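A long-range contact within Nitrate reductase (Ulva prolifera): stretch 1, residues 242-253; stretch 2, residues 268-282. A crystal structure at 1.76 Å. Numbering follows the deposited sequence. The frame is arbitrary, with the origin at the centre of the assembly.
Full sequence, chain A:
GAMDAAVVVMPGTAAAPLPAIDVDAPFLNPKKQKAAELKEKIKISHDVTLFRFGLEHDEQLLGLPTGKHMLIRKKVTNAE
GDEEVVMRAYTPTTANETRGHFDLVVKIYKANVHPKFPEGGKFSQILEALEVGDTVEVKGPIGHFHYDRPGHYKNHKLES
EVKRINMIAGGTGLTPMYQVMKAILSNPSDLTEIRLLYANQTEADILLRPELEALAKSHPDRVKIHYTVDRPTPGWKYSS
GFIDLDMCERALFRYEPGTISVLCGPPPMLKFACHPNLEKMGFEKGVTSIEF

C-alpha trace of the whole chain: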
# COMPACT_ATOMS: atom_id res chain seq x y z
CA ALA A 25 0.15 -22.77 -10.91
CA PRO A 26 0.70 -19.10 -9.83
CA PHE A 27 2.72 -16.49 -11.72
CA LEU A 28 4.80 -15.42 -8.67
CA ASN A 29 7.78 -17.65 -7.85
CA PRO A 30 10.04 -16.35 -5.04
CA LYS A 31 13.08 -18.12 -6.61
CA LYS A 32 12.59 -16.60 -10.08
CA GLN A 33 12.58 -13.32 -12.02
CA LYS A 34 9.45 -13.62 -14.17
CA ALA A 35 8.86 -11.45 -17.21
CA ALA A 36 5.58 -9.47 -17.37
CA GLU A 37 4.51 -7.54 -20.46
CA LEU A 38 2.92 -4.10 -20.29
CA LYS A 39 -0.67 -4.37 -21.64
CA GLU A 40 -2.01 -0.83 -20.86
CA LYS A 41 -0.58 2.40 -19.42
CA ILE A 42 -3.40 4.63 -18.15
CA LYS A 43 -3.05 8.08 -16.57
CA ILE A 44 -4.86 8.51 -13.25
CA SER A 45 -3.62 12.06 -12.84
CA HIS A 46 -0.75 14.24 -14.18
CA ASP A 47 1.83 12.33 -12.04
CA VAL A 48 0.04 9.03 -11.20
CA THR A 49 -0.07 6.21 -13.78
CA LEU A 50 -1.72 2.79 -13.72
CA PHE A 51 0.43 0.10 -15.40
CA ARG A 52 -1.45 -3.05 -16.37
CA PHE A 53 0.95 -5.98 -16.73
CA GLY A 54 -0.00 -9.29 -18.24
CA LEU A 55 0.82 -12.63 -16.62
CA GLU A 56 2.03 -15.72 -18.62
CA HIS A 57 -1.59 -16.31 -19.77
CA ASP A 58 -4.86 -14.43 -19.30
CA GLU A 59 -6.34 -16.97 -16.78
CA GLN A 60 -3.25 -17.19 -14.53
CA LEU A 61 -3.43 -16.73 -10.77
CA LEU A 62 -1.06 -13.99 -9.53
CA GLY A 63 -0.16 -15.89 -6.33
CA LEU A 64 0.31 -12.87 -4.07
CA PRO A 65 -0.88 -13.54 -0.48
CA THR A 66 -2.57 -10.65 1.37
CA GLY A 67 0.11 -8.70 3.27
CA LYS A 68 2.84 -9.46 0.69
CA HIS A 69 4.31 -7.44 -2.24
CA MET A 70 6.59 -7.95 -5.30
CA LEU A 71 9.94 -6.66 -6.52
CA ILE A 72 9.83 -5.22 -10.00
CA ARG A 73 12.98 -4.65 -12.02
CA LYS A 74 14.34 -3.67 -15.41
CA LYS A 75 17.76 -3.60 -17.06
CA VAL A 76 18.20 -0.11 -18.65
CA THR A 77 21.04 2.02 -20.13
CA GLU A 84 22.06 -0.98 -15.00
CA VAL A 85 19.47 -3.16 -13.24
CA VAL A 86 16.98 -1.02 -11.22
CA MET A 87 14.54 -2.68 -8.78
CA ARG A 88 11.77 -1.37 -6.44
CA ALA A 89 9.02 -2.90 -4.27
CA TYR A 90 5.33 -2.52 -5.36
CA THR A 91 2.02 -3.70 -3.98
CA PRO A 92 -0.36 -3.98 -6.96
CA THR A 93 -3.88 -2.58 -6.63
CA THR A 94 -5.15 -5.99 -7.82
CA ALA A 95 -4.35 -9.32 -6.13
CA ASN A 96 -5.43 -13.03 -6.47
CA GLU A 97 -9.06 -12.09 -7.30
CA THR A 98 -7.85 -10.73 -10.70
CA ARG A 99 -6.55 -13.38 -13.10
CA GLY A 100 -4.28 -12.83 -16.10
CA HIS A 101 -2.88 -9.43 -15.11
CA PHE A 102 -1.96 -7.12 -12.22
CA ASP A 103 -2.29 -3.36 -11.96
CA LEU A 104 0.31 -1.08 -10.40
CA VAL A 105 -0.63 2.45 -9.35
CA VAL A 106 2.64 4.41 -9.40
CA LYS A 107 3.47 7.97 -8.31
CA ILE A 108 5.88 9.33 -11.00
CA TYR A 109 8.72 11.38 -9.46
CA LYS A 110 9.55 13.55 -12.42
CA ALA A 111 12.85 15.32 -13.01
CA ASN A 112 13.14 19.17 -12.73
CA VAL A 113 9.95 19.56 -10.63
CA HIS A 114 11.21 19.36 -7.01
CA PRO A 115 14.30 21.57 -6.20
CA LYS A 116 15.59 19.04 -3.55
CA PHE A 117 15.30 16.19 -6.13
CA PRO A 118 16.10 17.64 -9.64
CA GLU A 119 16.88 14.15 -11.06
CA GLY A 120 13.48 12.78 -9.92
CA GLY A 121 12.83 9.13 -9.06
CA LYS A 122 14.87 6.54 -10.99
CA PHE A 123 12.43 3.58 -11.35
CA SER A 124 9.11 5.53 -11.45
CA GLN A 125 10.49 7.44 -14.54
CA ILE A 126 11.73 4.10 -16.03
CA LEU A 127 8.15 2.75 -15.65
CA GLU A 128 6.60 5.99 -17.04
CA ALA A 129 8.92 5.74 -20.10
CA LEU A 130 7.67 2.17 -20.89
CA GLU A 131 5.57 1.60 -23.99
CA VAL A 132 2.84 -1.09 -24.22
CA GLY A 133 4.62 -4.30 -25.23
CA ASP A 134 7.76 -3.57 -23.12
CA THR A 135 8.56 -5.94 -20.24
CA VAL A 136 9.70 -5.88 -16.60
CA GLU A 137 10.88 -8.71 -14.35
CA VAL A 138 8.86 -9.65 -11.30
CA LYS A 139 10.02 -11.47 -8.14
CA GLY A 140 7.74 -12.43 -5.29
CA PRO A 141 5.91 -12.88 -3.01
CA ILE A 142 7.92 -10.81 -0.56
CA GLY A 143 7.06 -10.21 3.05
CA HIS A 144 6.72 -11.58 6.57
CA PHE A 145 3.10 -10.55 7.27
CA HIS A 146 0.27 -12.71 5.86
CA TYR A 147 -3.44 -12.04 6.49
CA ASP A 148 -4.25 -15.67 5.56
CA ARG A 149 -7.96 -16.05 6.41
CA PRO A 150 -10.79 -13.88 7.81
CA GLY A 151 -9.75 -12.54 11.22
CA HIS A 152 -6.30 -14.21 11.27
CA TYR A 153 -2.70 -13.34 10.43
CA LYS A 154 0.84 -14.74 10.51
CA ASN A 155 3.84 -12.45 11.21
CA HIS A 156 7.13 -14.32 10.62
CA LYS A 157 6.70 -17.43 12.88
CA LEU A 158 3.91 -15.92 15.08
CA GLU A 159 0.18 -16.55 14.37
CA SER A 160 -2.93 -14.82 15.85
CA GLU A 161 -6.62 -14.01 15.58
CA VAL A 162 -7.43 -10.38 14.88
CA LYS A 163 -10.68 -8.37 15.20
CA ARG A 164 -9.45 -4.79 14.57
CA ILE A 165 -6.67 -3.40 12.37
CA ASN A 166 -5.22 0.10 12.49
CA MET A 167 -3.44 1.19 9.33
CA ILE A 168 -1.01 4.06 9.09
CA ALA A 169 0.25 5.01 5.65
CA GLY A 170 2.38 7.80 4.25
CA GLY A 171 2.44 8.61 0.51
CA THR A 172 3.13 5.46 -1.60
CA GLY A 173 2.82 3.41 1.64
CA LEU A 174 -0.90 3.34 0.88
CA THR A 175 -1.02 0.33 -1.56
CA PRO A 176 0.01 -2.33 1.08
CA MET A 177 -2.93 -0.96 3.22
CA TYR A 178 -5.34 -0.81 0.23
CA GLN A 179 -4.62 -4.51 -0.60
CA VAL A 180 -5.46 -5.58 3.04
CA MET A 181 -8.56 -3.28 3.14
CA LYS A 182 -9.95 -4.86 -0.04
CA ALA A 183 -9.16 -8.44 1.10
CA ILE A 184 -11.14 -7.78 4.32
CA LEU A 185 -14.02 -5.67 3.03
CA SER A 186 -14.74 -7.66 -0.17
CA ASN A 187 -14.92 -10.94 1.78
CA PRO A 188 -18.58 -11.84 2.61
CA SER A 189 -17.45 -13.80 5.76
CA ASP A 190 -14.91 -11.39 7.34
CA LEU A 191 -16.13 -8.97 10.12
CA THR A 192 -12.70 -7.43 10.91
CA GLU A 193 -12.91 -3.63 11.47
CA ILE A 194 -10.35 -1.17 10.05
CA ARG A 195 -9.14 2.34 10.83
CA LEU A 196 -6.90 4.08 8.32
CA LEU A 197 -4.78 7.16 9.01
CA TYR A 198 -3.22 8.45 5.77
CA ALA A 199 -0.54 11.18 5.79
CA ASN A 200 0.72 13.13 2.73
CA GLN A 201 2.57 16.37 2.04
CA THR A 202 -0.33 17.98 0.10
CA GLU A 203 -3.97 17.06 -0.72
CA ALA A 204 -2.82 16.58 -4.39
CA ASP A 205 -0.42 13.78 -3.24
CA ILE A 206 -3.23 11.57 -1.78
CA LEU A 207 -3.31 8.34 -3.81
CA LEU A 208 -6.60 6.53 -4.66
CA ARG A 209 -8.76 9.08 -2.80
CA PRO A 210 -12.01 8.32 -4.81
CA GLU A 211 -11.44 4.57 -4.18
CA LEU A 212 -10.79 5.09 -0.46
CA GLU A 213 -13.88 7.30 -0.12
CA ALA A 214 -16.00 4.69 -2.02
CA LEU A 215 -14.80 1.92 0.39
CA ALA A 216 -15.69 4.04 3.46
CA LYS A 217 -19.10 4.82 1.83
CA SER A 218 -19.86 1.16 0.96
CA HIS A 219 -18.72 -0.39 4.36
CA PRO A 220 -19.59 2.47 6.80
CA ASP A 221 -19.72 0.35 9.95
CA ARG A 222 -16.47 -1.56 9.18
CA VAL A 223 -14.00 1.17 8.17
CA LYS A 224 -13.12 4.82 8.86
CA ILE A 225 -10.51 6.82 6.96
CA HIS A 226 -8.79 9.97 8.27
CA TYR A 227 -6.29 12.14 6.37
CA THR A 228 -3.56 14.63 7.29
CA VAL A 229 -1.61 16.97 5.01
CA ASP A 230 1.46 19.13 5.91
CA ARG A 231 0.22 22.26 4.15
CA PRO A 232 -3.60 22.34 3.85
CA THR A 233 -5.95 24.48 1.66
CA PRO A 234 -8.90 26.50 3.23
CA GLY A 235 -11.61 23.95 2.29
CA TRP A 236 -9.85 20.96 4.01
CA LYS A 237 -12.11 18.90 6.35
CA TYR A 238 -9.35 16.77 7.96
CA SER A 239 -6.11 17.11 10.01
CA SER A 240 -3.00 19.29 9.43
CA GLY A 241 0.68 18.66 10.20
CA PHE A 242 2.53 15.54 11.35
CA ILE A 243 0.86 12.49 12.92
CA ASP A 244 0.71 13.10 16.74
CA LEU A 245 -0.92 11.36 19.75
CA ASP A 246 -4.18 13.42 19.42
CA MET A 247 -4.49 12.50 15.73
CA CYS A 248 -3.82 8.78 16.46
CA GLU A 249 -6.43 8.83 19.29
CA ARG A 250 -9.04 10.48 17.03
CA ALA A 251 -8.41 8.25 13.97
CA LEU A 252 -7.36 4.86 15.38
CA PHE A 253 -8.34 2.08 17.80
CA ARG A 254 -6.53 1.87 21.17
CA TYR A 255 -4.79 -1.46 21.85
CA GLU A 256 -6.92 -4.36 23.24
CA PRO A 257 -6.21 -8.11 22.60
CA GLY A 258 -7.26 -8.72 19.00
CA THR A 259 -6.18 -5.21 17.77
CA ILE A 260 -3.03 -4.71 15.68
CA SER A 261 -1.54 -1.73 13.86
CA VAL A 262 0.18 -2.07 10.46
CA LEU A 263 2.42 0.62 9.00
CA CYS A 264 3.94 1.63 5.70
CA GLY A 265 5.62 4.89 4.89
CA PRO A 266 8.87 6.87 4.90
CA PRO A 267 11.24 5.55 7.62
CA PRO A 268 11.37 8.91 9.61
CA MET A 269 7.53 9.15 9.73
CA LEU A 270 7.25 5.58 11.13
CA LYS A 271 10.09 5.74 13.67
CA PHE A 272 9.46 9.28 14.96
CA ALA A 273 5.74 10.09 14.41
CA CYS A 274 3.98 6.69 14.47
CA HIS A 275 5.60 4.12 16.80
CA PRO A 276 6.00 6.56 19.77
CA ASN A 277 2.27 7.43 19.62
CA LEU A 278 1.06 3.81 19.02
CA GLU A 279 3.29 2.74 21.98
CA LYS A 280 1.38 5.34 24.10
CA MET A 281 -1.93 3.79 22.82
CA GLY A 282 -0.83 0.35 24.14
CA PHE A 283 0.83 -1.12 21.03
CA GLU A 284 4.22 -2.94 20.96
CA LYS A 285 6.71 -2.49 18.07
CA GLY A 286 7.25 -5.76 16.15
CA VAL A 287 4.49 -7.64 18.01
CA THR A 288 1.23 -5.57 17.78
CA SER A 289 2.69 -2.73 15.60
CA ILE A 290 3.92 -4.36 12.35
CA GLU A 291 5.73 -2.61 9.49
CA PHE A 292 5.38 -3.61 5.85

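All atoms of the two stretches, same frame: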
# COMPACT_ATOMS: atom_id res chain seq x y z
N PHE A 242 2.05 16.90 11.13
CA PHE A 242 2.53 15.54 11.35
C PHE A 242 1.60 14.74 12.25
O PHE A 242 0.92 15.31 13.12
CB PHE A 242 3.94 15.54 11.99
CG PHE A 242 4.98 16.39 11.29
CD1 PHE A 242 5.30 16.17 9.96
CD2 PHE A 242 5.67 17.38 11.99
CE1 PHE A 242 6.28 16.95 9.32
CE2 PHE A 242 6.65 18.15 11.36
CZ PHE A 242 6.94 17.94 10.02
N ILE A 243 1.61 13.41 12.07
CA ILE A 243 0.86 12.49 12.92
C ILE A 243 1.36 12.70 14.38
O ILE A 243 2.56 12.74 14.62
CB ILE A 243 1.05 11.04 12.42
CG1 ILE A 243 0.44 10.85 10.99
CG2 ILE A 243 0.45 10.03 13.40
CD1 ILE A 243 0.82 9.59 10.28
N ASP A 244 0.42 12.93 15.31
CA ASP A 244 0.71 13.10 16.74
C ASP A 244 -0.24 12.23 17.55
O ASP A 244 -1.09 11.55 16.96
CB ASP A 244 0.70 14.59 17.16
CG ASP A 244 -0.63 15.35 17.09
OD1 ASP A 244 -1.65 14.74 16.71
OD2 ASP A 244 -0.64 16.56 17.41
N LEU A 245 -0.08 12.20 18.88
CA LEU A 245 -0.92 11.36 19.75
C LEU A 245 -2.41 11.67 19.58
O LEU A 245 -3.20 10.73 19.47
CB LEU A 245 -0.51 11.47 21.23
CG LEU A 245 -1.27 10.56 22.21
CD1 LEU A 245 -1.10 9.08 21.88
CD2 LEU A 245 -0.87 10.84 23.66
N ASP A 246 -2.79 12.97 19.58
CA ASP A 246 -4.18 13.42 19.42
C ASP A 246 -4.78 12.89 18.12
O ASP A 246 -5.89 12.38 18.12
CB ASP A 246 -4.27 14.95 19.44
CG ASP A 246 -5.38 15.48 20.32
OD1 ASP A 246 -6.56 15.18 20.03
OD2 ASP A 246 -5.07 16.16 21.33
N MET A 247 -4.03 12.99 17.01
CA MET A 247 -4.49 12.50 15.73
C MET A 247 -4.68 10.99 15.74
O MET A 247 -5.68 10.49 15.21
CB MET A 247 -3.55 12.92 14.61
CG MET A 247 -4.16 12.77 13.23
SD MET A 247 -2.94 13.17 11.96
CE MET A 247 -2.53 14.87 12.40
N CYS A 248 -3.72 10.25 16.36
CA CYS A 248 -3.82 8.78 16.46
C CYS A 248 -5.02 8.39 17.32
O CYS A 248 -5.71 7.43 16.99
CB CYS A 248 -2.52 8.19 17.01
SG CYS A 248 -1.11 8.31 15.88
N GLU A 249 -5.29 9.14 18.42
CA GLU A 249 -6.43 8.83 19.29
C GLU A 249 -7.77 9.11 18.59
O GLU A 249 -8.75 8.41 18.82
CB GLU A 249 -6.34 9.57 20.64
CG GLU A 249 -5.24 9.02 21.53
CD GLU A 249 -4.93 9.78 22.81
OE1 GLU A 249 -5.21 11.01 22.87
OE2 GLU A 249 -4.36 9.16 23.74
N ARG A 250 -7.81 10.16 17.76
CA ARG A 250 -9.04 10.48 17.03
C ARG A 250 -9.33 9.49 15.90
O ARG A 250 -10.47 9.09 15.71
CB ARG A 250 -9.02 11.92 16.48
CG ARG A 250 -9.12 12.98 17.60
CD ARG A 250 -9.23 14.41 17.07
NE ARG A 250 -7.95 14.94 16.60
CZ ARG A 250 -7.60 15.04 15.32
NH1 ARG A 250 -8.43 14.64 14.37
NH2 ARG A 250 -6.41 15.54 14.99
N ALA A 251 -8.30 9.10 15.16
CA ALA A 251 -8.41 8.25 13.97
C ALA A 251 -8.32 6.77 14.17
O ALA A 251 -8.82 6.04 13.31
CB ALA A 251 -7.32 8.68 12.98
N LEU A 252 -7.64 6.30 15.23
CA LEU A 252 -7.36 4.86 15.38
C LEU A 252 -7.92 4.20 16.62
O LEU A 252 -8.28 4.87 17.59
CB LEU A 252 -5.82 4.67 15.34
CG LEU A 252 -5.07 5.30 14.13
CD1 LEU A 252 -3.59 5.19 14.33
CD2 LEU A 252 -5.49 4.61 12.77
N PHE A 253 -7.93 2.86 16.62
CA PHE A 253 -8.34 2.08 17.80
C PHE A 253 -7.19 2.06 18.82
O PHE A 253 -6.02 1.99 18.44
CB PHE A 253 -8.62 0.61 17.42
CG PHE A 253 -9.77 0.36 16.48
CD1 PHE A 253 -11.07 0.70 16.83
CD2 PHE A 253 -9.57 -0.28 15.26
CE1 PHE A 253 -12.14 0.44 15.97
CE2 PHE A 253 -10.64 -0.57 14.41
CZ PHE A 253 -11.92 -0.20 14.77
N PRO A 268 11.45 7.94 8.49
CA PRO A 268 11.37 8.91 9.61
C PRO A 268 9.97 9.05 10.18
O PRO A 268 9.83 9.11 11.40
CB PRO A 268 11.88 10.22 9.01
CG PRO A 268 12.60 9.84 7.78
CD PRO A 268 11.91 8.63 7.26
N MET A 269 8.93 9.05 9.31
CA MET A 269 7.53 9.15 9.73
C MET A 269 7.15 8.00 10.68
O MET A 269 6.53 8.24 11.71
CB MET A 269 6.61 9.15 8.49
CG MET A 269 5.15 9.38 8.81
SD MET A 269 4.03 8.86 7.47
CE MET A 269 4.18 10.27 6.36
N LEU A 270 7.56 6.77 10.35
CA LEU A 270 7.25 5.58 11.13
C LEU A 270 7.97 5.58 12.49
O LEU A 270 7.34 5.37 13.52
CB LEU A 270 7.62 4.31 10.36
CG LEU A 270 6.87 4.01 9.04
CD1 LEU A 270 7.07 2.56 8.63
CD2 LEU A 270 5.37 4.31 9.13
N LYS A 271 9.29 5.80 12.47
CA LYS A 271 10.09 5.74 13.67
C LYS A 271 9.81 6.89 14.66
O LYS A 271 9.82 6.68 15.88
CB LYS A 271 11.59 5.69 13.29
CG LYS A 271 12.51 5.43 14.47
CD LYS A 271 13.96 5.30 14.05
CE LYS A 271 14.83 5.04 15.25
NZ LYS A 271 16.21 4.71 14.83
N PHE A 272 9.58 8.09 14.13
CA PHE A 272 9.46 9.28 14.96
C PHE A 272 8.02 9.76 15.20
O PHE A 272 7.73 10.20 16.30
CB PHE A 272 10.34 10.41 14.41
CG PHE A 272 11.79 10.04 14.10
CD1 PHE A 272 12.52 9.20 14.95
CD2 PHE A 272 12.42 10.51 12.97
CE1 PHE A 272 13.86 8.89 14.69
CE2 PHE A 272 13.76 10.19 12.70
CZ PHE A 272 14.47 9.38 13.57
N ALA A 273 7.12 9.63 14.21
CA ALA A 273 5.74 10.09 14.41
C ALA A 273 4.72 9.01 14.75
O ALA A 273 3.71 9.32 15.37
CB ALA A 273 5.27 10.88 13.19
N CYS A 274 4.95 7.76 14.29
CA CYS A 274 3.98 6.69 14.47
C CYS A 274 4.20 5.82 15.68
O CYS A 274 3.31 5.75 16.51
CB CYS A 274 3.88 5.85 13.21
SG CYS A 274 3.38 6.80 11.76
N HIS A 275 5.31 5.05 15.71
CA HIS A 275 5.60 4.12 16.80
C HIS A 275 5.53 4.76 18.18
O HIS A 275 4.92 4.15 19.06
CB HIS A 275 6.92 3.38 16.60
CG HIS A 275 6.84 2.33 15.53
ND1 HIS A 275 6.11 1.18 15.72
CD2 HIS A 275 7.41 2.29 14.31
CE1 HIS A 275 6.25 0.49 14.60
NE2 HIS A 275 7.03 1.12 13.73
N PRO A 276 6.10 5.97 18.42
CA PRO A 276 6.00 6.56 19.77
C PRO A 276 4.55 6.74 20.25
O PRO A 276 4.25 6.46 21.42
CB PRO A 276 6.74 7.89 19.62
CG PRO A 276 7.69 7.67 18.50
CD PRO A 276 6.90 6.84 17.53
N ASN A 277 3.68 7.18 19.35
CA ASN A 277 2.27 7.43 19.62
C ASN A 277 1.45 6.14 19.74
O ASN A 277 0.59 6.05 20.62
CB ASN A 277 1.70 8.42 18.59
CG ASN A 277 2.29 9.80 18.81
OD1 ASN A 277 2.32 10.31 19.93
ND2 ASN A 277 2.89 10.39 17.79
N LEU A 278 1.74 5.11 18.90
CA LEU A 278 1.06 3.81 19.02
C LEU A 278 1.48 3.15 20.35
O LEU A 278 0.64 2.55 21.03
CB LEU A 278 1.39 2.89 17.85
CG LEU A 278 0.86 3.31 16.48
CD1 LEU A 278 1.53 2.51 15.38
CD2 LEU A 278 -0.66 3.11 16.38
N GLU A 279 2.76 3.29 20.73
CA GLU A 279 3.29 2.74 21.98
C GLU A 279 2.52 3.34 23.17
O GLU A 279 2.17 2.61 24.11
CB GLU A 279 4.79 3.01 22.10
CG GLU A 279 5.56 1.88 22.78
CD GLU A 279 6.11 0.79 21.86
OE1 GLU A 279 6.87 -0.07 22.36
OE2 GLU A 279 5.79 0.80 20.65
N LYS A 280 2.17 4.64 23.08
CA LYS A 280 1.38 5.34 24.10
C LYS A 280 -0.07 4.83 24.11
O LYS A 280 -0.71 4.85 25.16
CB LYS A 280 1.43 6.85 23.88
CG LYS A 280 2.74 7.47 24.37
CD LYS A 280 2.83 8.92 23.98
CE LYS A 280 4.05 9.58 24.56
NZ LYS A 280 4.20 10.97 24.04
N MET A 281 -0.57 4.34 22.94
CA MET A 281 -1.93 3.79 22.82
C MET A 281 -2.03 2.30 23.20
O MET A 281 -3.10 1.69 23.04
CB MET A 281 -2.51 4.05 21.44
CG MET A 281 -2.87 5.50 21.24
SD MET A 281 -3.36 5.81 19.53
CE MET A 281 -5.06 5.22 19.56
N GLY A 282 -0.92 1.74 23.69
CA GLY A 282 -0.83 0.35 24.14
C GLY A 282 -0.19 -0.65 23.19
O GLY A 282 -0.11 -1.83 23.53

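How do the two stretches lie against each other? A short helix, 245-251, packs against the longer helix that runs to residue 280, their axes approaching to 9.4 Å with 63° between their N-to-C directions. The backbones come nearest at the start of the short helix, where Leu-245 CA and Asn-277 CA are 5.1 Å apart. No hydrogen bond crosses the contact, so the 570 Å² buried here is held mainly by apolar packing.

What does the loop before the short helix contribute? Ile-243 points toward the long helix and reaches it where a wider pi-type turn spans 269-274. Its CB lies 4.3 Å from Ala-273 CB, and the loop backbone also lies close, with Ile-243 O 3.6 Å from Ala-273 CB. Farther along the isoleucine, CD1 rests 4.1 Å from Cys-274 SG and 4.3 Å from Met-269 SD, an apolar pairing with two sulfur atoms.

How is the polar Asn-277 accommodated where the short helix begins? Asp-244 turns its CB away from the contact and caps its own helix, OD1 accepting from Met-247 N at 3.0 Å. Asn-277 likewise bonds within its own stretch: its ND2 donates to Ala-273 O at 2.8 Å, bridging a kinked segment in which the N of Asn-277 has no bond to the turn before. The amide packs against the start of the short helix without a hydrogen bond to it. Asn-277 OD1 comes within 3.2 Å of Leu-245 N, but the angle is too poor for a hydrogen bond. Leu-245 also sends CD1 to 3.9 Å from Lys-280 CB and 4.0 Å from Met-281 CG, so the aliphatic base of the lysine joins the apolar surface.

What fills the space along the rest of stretch 1? Chiefly Met-281, which has the largest area covered by the other stretch. Cys-248 points toward stretch 2, with its CB 3.6 Å from Met-281 SD, while Cys-248 SG lies 3.9 Å from Asn-277 CB. The methionine's terminal methyl, CE, sits among backbone atoms at the end of the short helix: 3.5 Å from Cys-248 O, 3.9 Å from Glu-249 CA, 3.8 Å from Leu-252 O and 3.6 Å from Phe-253 O. Leu-252, the first residue to leave helical geometry, adds a leucine pair, its CD1 4.1 Å from Leu-278 CD2. Phe-253 turns its CB away, and its closest contact is made through the backbone carbonyl.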